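Local coordinates for adenylate kinase (Desulfovibrio gigas, PDB 2XB4), which probably catalyses the reversible transfer of the terminal phosphate between ATP and AMP, giving two ADP, and binds a metal ion such as zinc, at residues A[2-7]-A[104-109]; A[36-41]-A[69-74]; A[90-95]-A[189-194]; A[112-117]-A[206-211]; A[124-129]-A[136-141]. One frame throughout, in Å; residues are numbered along the deposited sequence. Where two conformers were deposited one is given.

Interaction 1. Residues A[2-7]-A[104-109]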
# COMPACT_ATOMS: atom_id res chain seq x y z
N ASN A 2 -4.47 29.35 25.49
CA ASN A 2 -5.13 29.03 24.27
C ASN A 2 -4.24 29.36 23.06
O ASN A 2 -3.71 30.45 22.94
CB ASN A 2 -6.45 29.77 24.16
CG ASN A 2 -7.45 29.40 25.28
OD1 ASN A 2 -7.44 28.28 25.81
ND2 ASN A 2 -8.32 30.35 25.63
N ILE A 3 -4.05 28.36 22.21
CA ILE A 3 -3.11 28.50 21.05
C ILE A 3 -3.78 28.06 19.72
O ILE A 3 -4.50 27.04 19.75
CB ILE A 3 -1.88 27.60 21.31
CG1 ILE A 3 -1.24 27.98 22.65
CG2 ILE A 3 -0.90 27.68 20.10
CD1 ILE A 3 0.04 27.15 23.08
N LEU A 4 -3.58 28.81 18.60
CA LEU A 4 -3.99 28.39 17.24
C LEU A 4 -2.66 27.99 16.57
O LEU A 4 -1.68 28.71 16.78
CB LEU A 4 -4.50 29.58 16.36
CG LEU A 4 -5.97 29.92 16.54
CD1 LEU A 4 -6.05 30.62 17.86
CD2 LEU A 4 -6.41 30.85 15.42
N ILE A 5 -2.60 26.88 15.86
CA ILE A 5 -1.37 26.55 15.13
C ILE A 5 -1.67 26.43 13.63
O ILE A 5 -2.70 25.84 13.22
CB ILE A 5 -0.72 25.24 15.72
CG1 ILE A 5 0.67 24.93 15.07
CG2 ILE A 5 -1.68 24.04 15.64
CD1 ILE A 5 1.47 23.89 15.96
N PHE A 6 -0.79 27.01 12.81
CA PHE A 6 -0.90 26.88 11.36
C PHE A 6 0.39 26.22 10.76
O PHE A 6 1.53 26.62 11.09
CB PHE A 6 -1.06 28.27 10.69
CG PHE A 6 -2.33 29.02 11.08
CD1 PHE A 6 -3.52 28.84 10.35
CD2 PHE A 6 -2.35 29.86 12.19
CE1 PHE A 6 -4.71 29.59 10.66
CE2 PHE A 6 -3.49 30.58 12.56
CZ PHE A 6 -4.69 30.47 11.83
N GLY A 7 0.21 25.37 9.75
CA GLY A 7 1.36 24.99 8.92
C GLY A 7 0.87 24.08 7.77
O GLY A 7 -0.21 23.45 7.92
N MET A 104 -13.39 34.37 25.20
CA MET A 104 -12.32 33.38 25.18
C MET A 104 -11.10 34.02 24.48
O MET A 104 -11.17 34.44 23.32
CB MET A 104 -12.89 32.18 24.40
CG MET A 104 -12.27 30.84 24.70
SD MET A 104 -13.21 29.60 23.73
CE MET A 104 -14.81 29.57 24.57
N LYS A 105 -9.98 34.09 25.19
CA LYS A 105 -8.80 34.83 24.73
C LYS A 105 -7.79 33.95 24.05
O LYS A 105 -7.48 32.85 24.52
CB LYS A 105 -8.10 35.58 25.88
CG LYS A 105 -8.85 36.84 26.34
CD LYS A 105 -9.04 37.89 25.17
CE LYS A 105 -8.79 39.34 25.54
NZ LYS A 105 -10.04 39.92 26.15
N ILE A 106 -7.26 34.43 22.95
CA ILE A 106 -6.09 33.79 22.31
C ILE A 106 -4.82 34.29 23.01
O ILE A 106 -4.68 35.51 23.29
CB ILE A 106 -5.98 34.21 20.84
CG1 ILE A 106 -7.16 33.67 20.01
CG2 ILE A 106 -4.65 33.67 20.20
CD1 ILE A 106 -7.44 34.61 18.71
N ASN A 107 -3.90 33.37 23.30
CA ASN A 107 -2.65 33.71 23.98
C ASN A 107 -1.48 33.62 23.03
O ASN A 107 -0.56 34.42 23.13
CB ASN A 107 -2.40 32.81 25.22
CG ASN A 107 -3.49 32.95 26.27
OD1 ASN A 107 -3.65 34.00 26.86
ND2 ASN A 107 -4.31 31.93 26.42
N PHE A 108 -1.48 32.67 22.11
CA PHE A 108 -0.41 32.51 21.17
C PHE A 108 -0.95 32.04 19.82
O PHE A 108 -1.88 31.23 19.77
CB PHE A 108 0.58 31.43 21.67
CG PHE A 108 1.33 31.85 22.95
CD1 PHE A 108 0.87 31.46 24.23
CD2 PHE A 108 2.47 32.64 22.87
CE1 PHE A 108 1.55 31.84 25.40
CE2 PHE A 108 3.17 33.06 24.07
CZ PHE A 108 2.71 32.65 25.33
N VAL A 109 -0.28 32.43 18.75
CA VAL A 109 -0.60 31.81 17.46
C VAL A 109 0.73 31.37 16.94
O VAL A 109 1.71 32.17 16.89
CB VAL A 109 -1.27 32.84 16.44
CG1 VAL A 109 -1.33 32.28 14.99
CG2 VAL A 109 -2.62 33.22 16.94
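Asn2 O is gripped by two successive backbone amides of 104-109: Asn107 N at 2.9 Å and Phe108 N at 3.3 Å. The Phe108 amide lies in the carbonyl plane, whereas that of Asn107 is tilted 19° from it. Two residues on, Leu4 N bonds to Phe108 O (3.2 Å), and the parallel pairing continues with Ile3 beside Phe108 and Leu4 beside Val109. CA-H...O contacts fill the intervals, from Ile3 to Phe108 O and from Val109 to Leu4 O. Asn2 also adds a side-chain bond. Its chi1 of -62° sets CG beside the backbone N, and from there ND2 donates to Lys105 O at 2.9 Å, the acceptor close to the amide plane, linking Asn2 to the residues before strand 108-113.

The apolar side chains sort onto two faces. On one, Ile3 CG1 meets Phe108 CB, while the phenyl ring leads away from the strand. On the other, Leu4 CD1 rests against Ile106 CG1 (3.9 Å), the two side chains crossing at about a right angle, and Val109 divides its methyls: CG2 faces Leu4 CB, and CG1 lies in plane at the edge of the Phe6 ring, 3.7 Å from CE2.

Farther out, strand 2-6 is the middle strand of the five-stranded parallel sheet, and its other edge bonds to Trp80 and Leu82 of strand 80-83. Tyr191 of helix 184-192 packs on Leu4 and Phe6, while Phe108 and Val109 reach strand 201-206.

Interaction 2. Residues A[36-41]-A[69-74]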
# COMPACT_ATOMS: atom_id res chain seq x y z
N ARG A 36 -16.61 14.61 14.53
CA ARG A 36 -17.01 13.36 15.19
C ARG A 36 -17.75 13.55 16.52
O ARG A 36 -18.70 12.81 16.80
CB ARG A 36 -15.81 12.42 15.41
CG ARG A 36 -15.40 11.64 14.17
CD ARG A 36 -14.36 10.58 14.56
NE ARG A 36 -13.21 11.17 15.25
CZ ARG A 36 -12.19 11.80 14.64
NH1 ARG A 36 -12.16 12.00 13.32
NH2 ARG A 36 -11.18 12.26 15.36
N GLU A 37 -17.31 14.48 17.37
CA GLU A 37 -18.07 14.85 18.57
C GLU A 37 -19.52 15.33 18.22
O GLU A 37 -20.49 14.98 18.88
CB GLU A 37 -17.34 15.98 19.37
CG GLU A 37 -18.24 16.67 20.48
CD GLU A 37 -17.58 17.83 21.30
OE1 GLU A 37 -16.37 17.97 21.20
OE2 GLU A 37 -18.27 18.60 22.03
N HIS A 38 -19.67 16.20 17.24
CA HIS A 38 -20.98 16.81 17.02
C HIS A 38 -21.87 16.00 16.01
O HIS A 38 -23.07 15.74 16.25
CB HIS A 38 -20.76 18.16 16.49
CG HIS A 38 -20.37 19.17 17.52
ND1 HIS A 38 -21.30 19.91 18.20
CD2 HIS A 38 -19.17 19.59 17.94
CE1 HIS A 38 -20.69 20.76 18.99
NE2 HIS A 38 -19.39 20.61 18.82
N ILE A 39 -21.27 15.65 14.86
CA ILE A 39 -22.00 14.87 13.80
C ILE A 39 -22.29 13.44 14.30
O ILE A 39 -23.46 13.01 14.33
CB ILE A 39 -21.31 14.91 12.37
CG1 ILE A 39 -21.51 16.26 11.71
CG2 ILE A 39 -21.94 13.90 11.37
CD1 ILE A 39 -20.51 17.25 12.05
N GLY A 40 -21.25 12.76 14.76
CA GLY A 40 -21.37 11.49 15.40
C GLY A 40 -22.16 11.53 16.72
O GLY A 40 -23.05 10.70 16.92
N GLY A 41 -21.92 12.46 17.61
CA GLY A 41 -22.72 12.48 18.80
C GLY A 41 -24.13 13.09 18.71
O GLY A 41 -24.85 13.14 19.75
N LEU A 69 -16.73 26.45 18.76
CA LEU A 69 -16.75 27.10 20.10
C LEU A 69 -17.31 26.16 21.18
O LEU A 69 -16.80 26.20 22.33
CB LEU A 69 -17.63 28.34 20.09
CG LEU A 69 -16.92 29.66 19.82
CD1 LEU A 69 -16.26 30.08 21.15
CD2 LEU A 69 -15.97 29.59 18.60
N GLU A 70 -18.32 25.33 20.84
CA GLU A 70 -18.87 24.39 21.81
C GLU A 70 -17.82 23.38 22.25
O GLU A 70 -17.79 22.97 23.42
CB GLU A 70 -20.08 23.61 21.26
CG GLU A 70 -21.30 24.50 21.23
CD GLU A 70 -22.66 23.76 21.14
OE1 GLU A 70 -22.75 22.51 20.87
OE2 GLU A 70 -23.67 24.52 21.29
N THR A 71 -17.00 22.91 21.31
CA THR A 71 -15.91 21.97 21.63
C THR A 71 -14.82 22.60 22.48
O THR A 71 -14.33 22.01 23.45
CB THR A 71 -15.32 21.37 20.28
OG1 THR A 71 -16.41 20.62 19.71
CG2 THR A 71 -14.18 20.34 20.56
N LEU A 72 -14.47 23.83 22.14
CA LEU A 72 -13.47 24.59 22.93
C LEU A 72 -13.91 24.79 24.38
O LEU A 72 -13.10 24.68 25.31
CB LEU A 72 -13.19 25.90 22.25
CG LEU A 72 -12.49 25.89 20.90
CD1 LEU A 72 -12.39 27.38 20.38
CD2 LEU A 72 -11.09 25.13 20.87
N GLU A 73 -15.21 25.07 24.56
CA GLU A 73 -15.82 25.24 25.90
C GLU A 73 -15.84 23.97 26.71
O GLU A 73 -15.70 23.99 27.94
CB GLU A 73 -17.24 25.72 25.80
CG GLU A 73 -17.30 27.17 25.50
CD GLU A 73 -18.74 27.68 25.36
OE1 GLU A 73 -19.64 26.90 24.90
OE2 GLU A 73 -18.94 28.86 25.73
N SER A 74 -16.07 22.88 26.01
CA SER A 74 -16.32 21.57 26.60
C SER A 74 -14.97 20.80 26.85
O SER A 74 -14.70 20.39 27.97
CB SER A 74 -17.24 20.83 25.61
OG SER A 74 -17.17 19.45 25.80
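Glu37 and His38 face Thr71 across two helices whose axes come within 11.0 Å at an angle of 119°, with the CA atoms of Glu37 and Thr71 8.0 Å apart; the side chains of Glu37 and His38 span the distance to Thr71. Glu37 has CG anti to the backbone N (chi1 166°) and an extended chain beyond it. It slides past Thr71 in the opposite direction, bringing OE1 to 3.0 Å from Thr71 OG1 and to 3.3 Å from Thr71 CG2. Any OG1 bond to the carboxylate is weak and undecided, because Met67 O also lies within weak reach of the one proton.

His38 presents the edge of its imidazole. Thr71 OG1 lies near the ring plane, 3.1 Å from His38 NE2, in a weak bond whose donor is not settled. Beside it Glu70 CB also meets this edge, and Glu70 OE1 approaches His38 CE1 at 3.3 Å, with the carboxylate turned 31° from the ring. On its other nitrogen, ND1, the imidazole is bonded to Thr43 OG1, which would fix its rotation. Glu37 OE1 has a salt bridge to Lys75, which would offset the negative charge brought near Glu70.

Segment 36-41 lies in the predicted NMP region, where Arg36 is a predicted AMP-binding residue. This small polar cluster links a helix of that region to helix 61-75, whose Thr71 and Leu72 pack on Ile29 of strand 27-30.

Interaction 3. Residues A[90-95]-A[189-194]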
# COMPACT_ATOMS: atom_id res chain seq x y z
N VAL A 90 -12.54 34.21 5.71
CA VAL A 90 -13.94 34.34 6.19
C VAL A 90 -14.10 33.52 7.48
O VAL A 90 -14.63 34.03 8.49
CB VAL A 90 -15.00 33.99 5.09
CG1 VAL A 90 -16.44 33.83 5.68
CG2 VAL A 90 -14.97 35.03 3.89
N GLN A 91 -13.62 32.27 7.49
CA GLN A 91 -13.64 31.49 8.72
C GLN A 91 -12.80 32.15 9.80
O GLN A 91 -13.20 32.10 11.03
CB GLN A 91 -13.04 30.09 8.55
CG GLN A 91 -13.91 29.22 7.65
CD GLN A 91 -13.21 27.85 7.27
OE1 GLN A 91 -12.00 27.69 7.37
NE2 GLN A 91 -14.01 26.88 6.85
N ALA A 92 -11.62 32.70 9.45
CA ALA A 92 -10.76 33.23 10.51
C ALA A 92 -11.45 34.40 11.23
O ALA A 92 -11.27 34.61 12.49
CB ALA A 92 -9.42 33.75 9.93
N GLN A 93 -12.08 35.29 10.43
CA GLN A 93 -12.69 36.48 11.04
C GLN A 93 -13.98 36.01 11.85
O GLN A 93 -14.26 36.48 12.95
CB GLN A 93 -13.10 37.49 9.97
CG GLN A 93 -13.88 38.62 10.60
CD GLN A 93 -14.19 39.71 9.59
OE1 GLN A 93 -13.74 39.65 8.44
NE2 GLN A 93 -14.98 40.70 10.01
N LYS A 94 -14.76 35.10 11.29
CA LYS A 94 -16.00 34.62 12.05
C LYS A 94 -15.56 33.97 13.35
O LYS A 94 -16.22 34.17 14.44
CB LYS A 94 -16.86 33.66 11.20
CG LYS A 94 -17.53 34.49 10.09
CD LYS A 94 -18.27 33.53 9.08
CE LYS A 94 -19.42 34.33 8.40
NZ LYS A 94 -19.67 33.62 7.12
N LEU A 95 -14.45 33.22 13.29
CA LEU A 95 -13.93 32.58 14.52
C LEU A 95 -13.48 33.64 15.56
O LEU A 95 -13.81 33.56 16.75
CB LEU A 95 -12.77 31.63 14.23
CG LEU A 95 -12.01 30.96 15.43
CD1 LEU A 95 -12.98 29.94 16.10
CD2 LEU A 95 -10.81 30.15 14.93
N TYR A 189 -2.05 35.35 8.62
CA TYR A 189 -1.66 36.76 8.61
C TYR A 189 -2.70 37.73 9.19
O TYR A 189 -2.35 38.76 9.70
CB TYR A 189 -1.23 37.24 7.19
CG TYR A 189 -0.12 36.46 6.54
CD1 TYR A 189 0.77 35.66 7.31
CD2 TYR A 189 0.10 36.57 5.16
CE1 TYR A 189 1.79 34.91 6.66
CE2 TYR A 189 1.15 35.90 4.53
CZ TYR A 189 1.99 35.09 5.25
OH TYR A 189 2.99 34.37 4.57
N TYR A 190 -3.98 37.40 9.06
CA TYR A 190 -5.02 38.15 9.70
C TYR A 190 -4.78 38.13 11.23
O TYR A 190 -4.89 39.19 11.90
CB TYR A 190 -6.34 37.53 9.30
CG TYR A 190 -7.49 37.90 10.16
CD1 TYR A 190 -8.15 39.17 10.02
CD2 TYR A 190 -8.02 36.99 11.08
CE1 TYR A 190 -9.25 39.46 10.80
CE2 TYR A 190 -9.17 37.34 11.90
CZ TYR A 190 -9.73 38.54 11.73
OH TYR A 190 -10.82 38.91 12.46
N TYR A 191 -4.36 36.99 11.76
CA TYR A 191 -4.03 36.95 13.21
C TYR A 191 -2.71 37.71 13.48
O TYR A 191 -2.67 38.49 14.42
CB TYR A 191 -4.01 35.54 13.82
CG TYR A 191 -5.43 34.94 13.82
CD1 TYR A 191 -6.37 35.31 14.79
CD2 TYR A 191 -5.82 33.97 12.87
CE1 TYR A 191 -7.72 34.82 14.72
CE2 TYR A 191 -7.11 33.47 12.83
CZ TYR A 191 -8.05 33.94 13.71
OH TYR A 191 -9.26 33.37 13.66
N LYS A 192 -1.65 37.45 12.72
CA LYS A 192 -0.41 38.16 12.90
C LYS A 192 -0.64 39.68 13.04
O LYS A 192 -0.02 40.36 13.88
CB LYS A 192 0.54 37.88 11.75
CG LYS A 192 1.98 38.34 11.89
CD LYS A 192 2.84 37.90 10.60
CE LYS A 192 4.17 38.66 10.74
NZ LYS A 192 5.29 38.29 9.80
N ASN A 193 -1.42 40.19 12.10
CA ASN A 193 -1.66 41.62 11.98
C ASN A 193 -2.45 42.26 13.11
O ASN A 193 -2.48 43.47 13.17
CB ASN A 193 -2.22 41.94 10.59
CG ASN A 193 -1.13 41.82 9.51
OD1 ASN A 193 0.04 42.06 9.80
ND2 ASN A 193 -1.48 41.42 8.32
N MET A 194 -3.08 41.47 13.98
CA MET A 194 -3.82 42.05 15.10
C MET A 194 -3.22 41.61 16.43
O MET A 194 -3.73 41.95 17.51
CB MET A 194 -5.31 41.63 15.04
CG MET A 194 -5.49 40.14 15.34
SD MET A 194 -7.24 39.56 15.65
CE MET A 194 -7.86 40.27 14.15
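Tyr190 and Tyr191, successive residues of helix 184-192, carry this contact by both touching Ala92. Tyr190 comes first. Its CG is anti to the backbone N (chi1 163°), and the ring reaches across to helix 89-101, with CD2 3.7 Å from Ala92 CB and CE2 3.5 Å from Ala92 O. The phenol end lies beside Gln93: OH is 3.4 Å from Gln93 CA and 3.6 Å from Gln93 CG. The Gln93 chain crosses Tyr190 at about a right angle and turns its own amide to Glu97.

Tyr191 follows with CG anti to the carbonyl carbon (chi1 -67°). Its CE2 touches Ala92 CB at 3.7 Å, and its hydroxyl donates a weak hydrogen bond to Ala92 O, 2.6 Å away. That same OH is 3.8 Å from Leu95 CD2, so the polar end is flanked by an aliphatic branch. Tyr190 CD2 sits above the centre of the Tyr191 ring. At the end of the segment Met194 folds back, placing CE over one face of the Tyr190 ring, offset toward the rim.

Ala92 thus serves as the small residue at which the two aromatic side chains converge. Pro86 also packs on Ala92, and Tyr191 continues inward to Val109. The arrangement is helix-to-helix packing in the CORE of the P-loop kinase fold, next to the loop holding Pro86; Gln91, on helix 89-101 itself, is likewise a predicted AMP-binding residue.

Interaction 4. Residues A[112-117]-A[206-211]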
# COMPACT_ATOMS: atom_id res chain seq x y z
N ILE A 112 4.22 27.58 11.40
CA ILE A 112 5.43 26.92 10.92
C ILE A 112 5.62 27.32 9.44
O ILE A 112 4.74 27.09 8.61
CB ILE A 112 5.34 25.40 11.05
CG1 ILE A 112 5.00 25.05 12.52
CG2 ILE A 112 6.72 24.78 10.56
CD1 ILE A 112 4.65 23.60 12.70
N LEU A 113 6.80 27.89 9.12
CA LEU A 113 7.08 28.54 7.81
C LEU A 113 7.92 27.56 7.06
O LEU A 113 8.94 27.08 7.61
CB LEU A 113 7.99 29.80 7.98
CG LEU A 113 7.18 31.06 8.25
CD1 LEU A 113 6.59 31.06 9.71
CD2 LEU A 113 8.06 32.25 8.02
N LEU A 114 7.54 27.31 5.80
CA LEU A 114 8.36 26.47 4.92
C LEU A 114 8.01 26.90 3.47
O LEU A 114 6.83 27.07 3.17
CB LEU A 114 7.91 24.99 5.20
CG LEU A 114 8.79 23.83 4.86
CD1 LEU A 114 9.94 23.95 5.87
CD2 LEU A 114 8.11 22.58 5.12
N PRO A 115 9.00 27.07 2.57
CA PRO A 115 8.56 27.27 1.21
C PRO A 115 7.77 26.09 0.65
O PRO A 115 8.06 24.93 0.96
CB PRO A 115 9.87 27.53 0.40
CG PRO A 115 10.94 27.80 1.43
CD PRO A 115 10.48 27.15 2.71
N ARG A 116 6.74 26.40 -0.13
CA ARG A 116 5.89 25.36 -0.71
C ARG A 116 6.72 24.29 -1.45
O ARG A 116 6.43 23.12 -1.26
CB ARG A 116 4.84 25.96 -1.62
CG ARG A 116 4.12 24.96 -2.50
CD ARG A 116 3.16 25.69 -3.48
NE ARG A 116 2.40 24.63 -4.16
CZ ARG A 116 1.19 24.84 -4.66
NH1 ARG A 116 0.66 26.07 -4.56
NH2 ARG A 116 0.56 23.86 -5.28
N GLU A 117 7.76 24.62 -2.22
CA GLU A 117 8.53 23.57 -3.00
C GLU A 117 9.23 22.62 -1.97
O GLU A 117 9.35 21.39 -2.19
CB GLU A 117 9.61 24.15 -4.02
CG GLU A 117 8.92 24.84 -5.23
CD GLU A 117 9.82 25.05 -6.55
OE1 GLU A 117 10.55 26.09 -6.68
OE2 GLU A 117 9.74 24.17 -7.48
N ASP A 206 10.80 28.49 11.99
CA ASP A 206 11.46 28.14 10.71
C ASP A 206 11.45 26.64 10.59
O ASP A 206 12.27 25.95 11.22
CB ASP A 206 12.93 28.60 10.70
CG ASP A 206 13.71 28.07 9.48
OD1 ASP A 206 13.11 27.49 8.53
OD2 ASP A 206 14.95 28.22 9.50
N GLY A 207 10.57 26.15 9.71
CA GLY A 207 10.33 24.72 9.51
C GLY A 207 11.47 23.93 8.91
O GLY A 207 11.41 22.71 8.94
N GLU A 208 12.53 24.58 8.41
CA GLU A 208 13.71 23.89 7.87
C GLU A 208 14.76 23.45 8.95
O GLU A 208 15.60 22.60 8.62
CB GLU A 208 14.40 24.68 6.72
CG GLU A 208 13.43 24.98 5.50
CD GLU A 208 14.08 25.43 4.16
OE1 GLU A 208 13.82 26.61 3.73
OE2 GLU A 208 14.79 24.59 3.49
N GLY A 209 14.67 23.93 10.22
CA GLY A 209 15.60 23.50 11.30
C GLY A 209 15.22 22.10 11.77
O GLY A 209 14.22 21.55 11.27
N SER A 210 15.96 21.50 12.72
CA SER A 210 15.71 20.08 13.12
C SER A 210 14.50 19.91 14.08
O SER A 210 14.02 20.90 14.62
CB SER A 210 16.96 19.44 13.72
OG SER A 210 16.80 19.28 15.11
N ILE A 211 13.99 18.67 14.28
CA ILE A 211 12.80 18.49 15.18
C ILE A 211 13.16 19.12 16.57
O ILE A 211 12.34 19.88 17.12
CB ILE A 211 12.25 16.96 15.35
CG1 ILE A 211 11.62 16.38 14.05
CG2 ILE A 211 11.23 16.81 16.55
CD1 ILE A 211 11.41 14.82 14.09
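Leu114 and Ile112 aim their branches at the backbone of Gly207. Leu114 has CG anti to the backbone N (chi1 -159°), and CD1 comes to 3.4 Å from Gly207 C. The Ile112 methyl CG2 rests 3.8 Å from Gly207 CA, so the glycine backbone is met closely by both side chains.

Glu208 continues the contact. Its CG lies 3.7 Å from Leu114 CD1, and the extended chain crosses Pro115 at about a right angle, bringing OE1 to 3.5 Å from Pro115 CD. Gly207 N donates a hydrogen bond to Leu113 O (2.8 Å), as Leu113 pairs in parallel with Asp206 at the C-terminal end of edge strand 201-206.

The loop also holds itself in shape. Asp206 OD1 accepts from Glu208 N at 3.0 Å in an Asx turn, the donor standing above the carboxylate plane, and a type I turn runs from Asp206 to Gly209. Ser11 of the predicted ATP site packs against Ile112 and Leu114. The chemistry is that of one backbone bond amid mainly apolar contacts, with the turn fixed by its own aspartate; the turn leads on to Gly209, a predicted ATP-binding residue.

Interaction 5. Residues A[124-129]-A[136-141]. With ZN (zinc ion), chain B; SRT (S,R meso-tartaric acid), chain C.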
# COMPACT_ATOMS: atom_id res chain seq x y z
N MET A 124 7.11 14.04 -0.60
CA MET A 124 7.38 13.01 -1.67
C MET A 124 8.63 12.23 -1.32
O MET A 124 8.75 11.09 -1.73
CB MET A 124 7.58 13.68 -3.06
CG MET A 124 6.29 14.43 -3.47
SD MET A 124 6.36 14.94 -5.17
CE MET A 124 6.38 13.38 -6.04
N GLY A 125 9.51 12.81 -0.51
CA GLY A 125 10.83 12.18 -0.19
C GLY A 125 10.75 11.11 0.91
O GLY A 125 11.72 10.33 1.14
N ARG A 126 9.62 11.00 1.59
CA ARG A 126 9.51 9.99 2.67
C ARG A 126 9.68 8.56 2.14
O ARG A 126 9.07 8.21 1.09
CB ARG A 126 8.12 10.07 3.29
CG ARG A 126 7.73 11.45 4.02
CD ARG A 126 6.21 11.54 4.25
NE ARG A 126 5.92 12.74 5.05
CZ ARG A 126 4.72 13.32 5.15
NH1 ARG A 126 3.68 12.77 4.51
NH2 ARG A 126 4.55 14.44 5.90
N ARG A 127 10.40 7.73 2.86
CA ARG A 127 10.60 6.29 2.48
C ARG A 127 10.31 5.51 3.74
O ARG A 127 10.75 5.91 4.81
CB ARG A 127 12.04 6.00 2.02
CG ARG A 127 12.31 6.71 0.60
CD ARG A 127 11.41 6.12 -0.55
NE ARG A 127 11.70 6.74 -1.86
CZ ARG A 127 11.14 7.87 -2.34
NH1 ARG A 127 10.28 8.58 -1.60
NH2 ARG A 127 11.53 8.32 -3.54
N ILE A 128 9.47 4.45 3.62
CA ILE A 128 9.05 3.72 4.83
C ILE A 128 9.87 2.44 4.90
O ILE A 128 9.98 1.71 3.91
CB ILE A 128 7.57 3.29 4.72
CG1 ILE A 128 6.67 4.48 4.42
CG2 ILE A 128 7.11 2.57 6.05
CD1 ILE A 128 7.13 5.78 5.10
N CYS A 129 10.42 2.16 6.09
CA CYS A 129 11.12 0.91 6.33
C CYS A 129 10.17 -0.28 6.50
O CYS A 129 9.22 -0.24 7.31
CB CYS A 129 11.98 1.09 7.61
SG CYS A 129 12.88 -0.44 8.16
N PRO A 136 12.77 6.92 10.75
CA PRO A 136 12.58 8.02 9.76
C PRO A 136 13.61 7.99 8.63
O PRO A 136 14.82 7.88 8.88
CB PRO A 136 12.72 9.33 10.62
CG PRO A 136 12.42 8.90 12.05
CD PRO A 136 13.09 7.45 12.10
N ASN A 137 13.14 8.03 7.38
CA ASN A 137 14.02 8.09 6.19
C ASN A 137 13.38 9.08 5.23
O ASN A 137 12.18 9.00 4.99
CB ASN A 137 14.13 6.74 5.45
CG ASN A 137 14.93 5.65 6.29
OD1 ASN A 137 14.34 4.92 7.15
ND2 ASN A 137 16.21 5.51 6.03
N ASN A 138 14.20 9.96 4.65
CA ASN A 138 13.64 10.92 3.74
C ASN A 138 14.75 11.33 2.78
O ASN A 138 15.75 11.92 3.21
CB ASN A 138 13.05 12.14 4.47
CG ASN A 138 12.15 12.97 3.57
OD1 ASN A 138 12.60 13.44 2.46
ND2 ASN A 138 10.88 13.15 3.99
N ILE A 139 14.56 11.06 1.48
CA ILE A 139 15.54 11.43 0.49
C ILE A 139 15.77 12.97 0.38
O ILE A 139 16.80 13.38 -0.06
CB ILE A 139 15.29 10.74 -0.92
CG1 ILE A 139 13.98 11.19 -1.62
CG2 ILE A 139 15.23 9.24 -0.79
CD1 ILE A 139 14.01 10.87 -3.16
N PHE A 140 14.87 13.80 0.88
CA PHE A 140 14.97 15.26 0.74
C PHE A 140 15.36 15.97 2.05
O PHE A 140 15.40 17.22 2.10
CB PHE A 140 13.66 15.86 0.15
CG PHE A 140 13.79 17.30 -0.36
CD1 PHE A 140 14.39 17.61 -1.61
CD2 PHE A 140 13.30 18.39 0.42
CE1 PHE A 140 14.50 18.96 -2.02
CE2 PHE A 140 13.44 19.74 -0.01
CZ PHE A 140 14.01 20.02 -1.21
N ILE A 141 15.64 15.20 3.11
CA ILE A 141 15.99 15.80 4.43
C ILE A 141 17.36 15.17 4.80
O ILE A 141 17.45 13.94 5.14
CB ILE A 141 14.94 15.50 5.52
CG1 ILE A 141 13.52 16.05 5.17
CG2 ILE A 141 15.35 16.11 6.80
CD1 ILE A 141 12.48 15.76 6.28
ZN ZN B . 14.52 0.40 9.56
O1 SRT C . 4.80 16.72 7.64
O11 SRT C . 4.15 16.08 9.71
C1 SRT C . 3.95 16.51 8.54
C2 SRT C . 2.68 17.11 8.13
O2 SRT C . 2.10 16.73 6.90
C3 SRT C . 1.93 17.91 9.13
O3 SRT C . 2.67 19.08 8.70
C4 SRT C . 0.51 18.09 8.79
O4 SRT C . -0.28 17.23 9.20
O41 SRT C . 0.20 19.09 8.12
O HOH W 1 10.25 7.49 7.12
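Gly125 and Arg127 pair with Ile139 and Asn137 on either side of a single bridge, where the CA atoms of Arg126 and Asn138 are 4.4 Å apart. Ile139 N bonds to Gly125 O (3.0 Å) and Arg127 N to Asn137 O (3.1 Å), both donors above the carbonyl planes. A water joins Arg127 O to Asn137 N.

Asn138 has CG anti to the backbone N (chi1 -165°) and lies against Gly125, its OD1 taking Phe140 N in an Asx turn (2.8 Å) and its ND2 bonded to Arg122 O. Arg127 bends at chi2 (-64°), and Ile139 CG1 lies over one guanidinium face; NH1 is held by Met124 O and Arg126 O.

Arg126 NH2 stands 2.9 Å from tartrate O1, which meets the guanidinium edge in plane, while NH1 forms a salt bridge with Asp164. Gly10 N, Lys13 N and Asn132 of a neighbouring subunit also hold the tartrate. Cys129 SG binds the zinc ion at 2.3 Å with His135, Cys151 and Cys154, and Cys129 O bonds to Arg161 of that subunit. The oppositely running segments share one bridge near the zinc, in a lobe that fits the LID domain, and place Arg126 against a tartrate carboxylate, consistent with predicted ATP binding.

Interactions 1 and 4 share strand 108-113 of the parallel sheet, their centres 19 Å apart, and Phe6 O approaches Ile112 N as a probable hydrogen bond between them. Interaction 3 lies 11 Å from interaction 1 between centres; its helices 89-101 and 184-192 pack beside the sheet, and the segments of the two alternate along the chain. Interaction 2 is nested within the loop closed by interaction 1, and Met104 touches Leu69, Leu72 and Glu73. Interaction 5 is nested inside the loop closed by interaction 4, 16 Å away between centres. Interactions 2 and 5, 36 Å apart between centres, lie on opposite sides of the chain's centre, at the predicted NMP region and the probable LID, consistent with peripheral domains moving about a CORE.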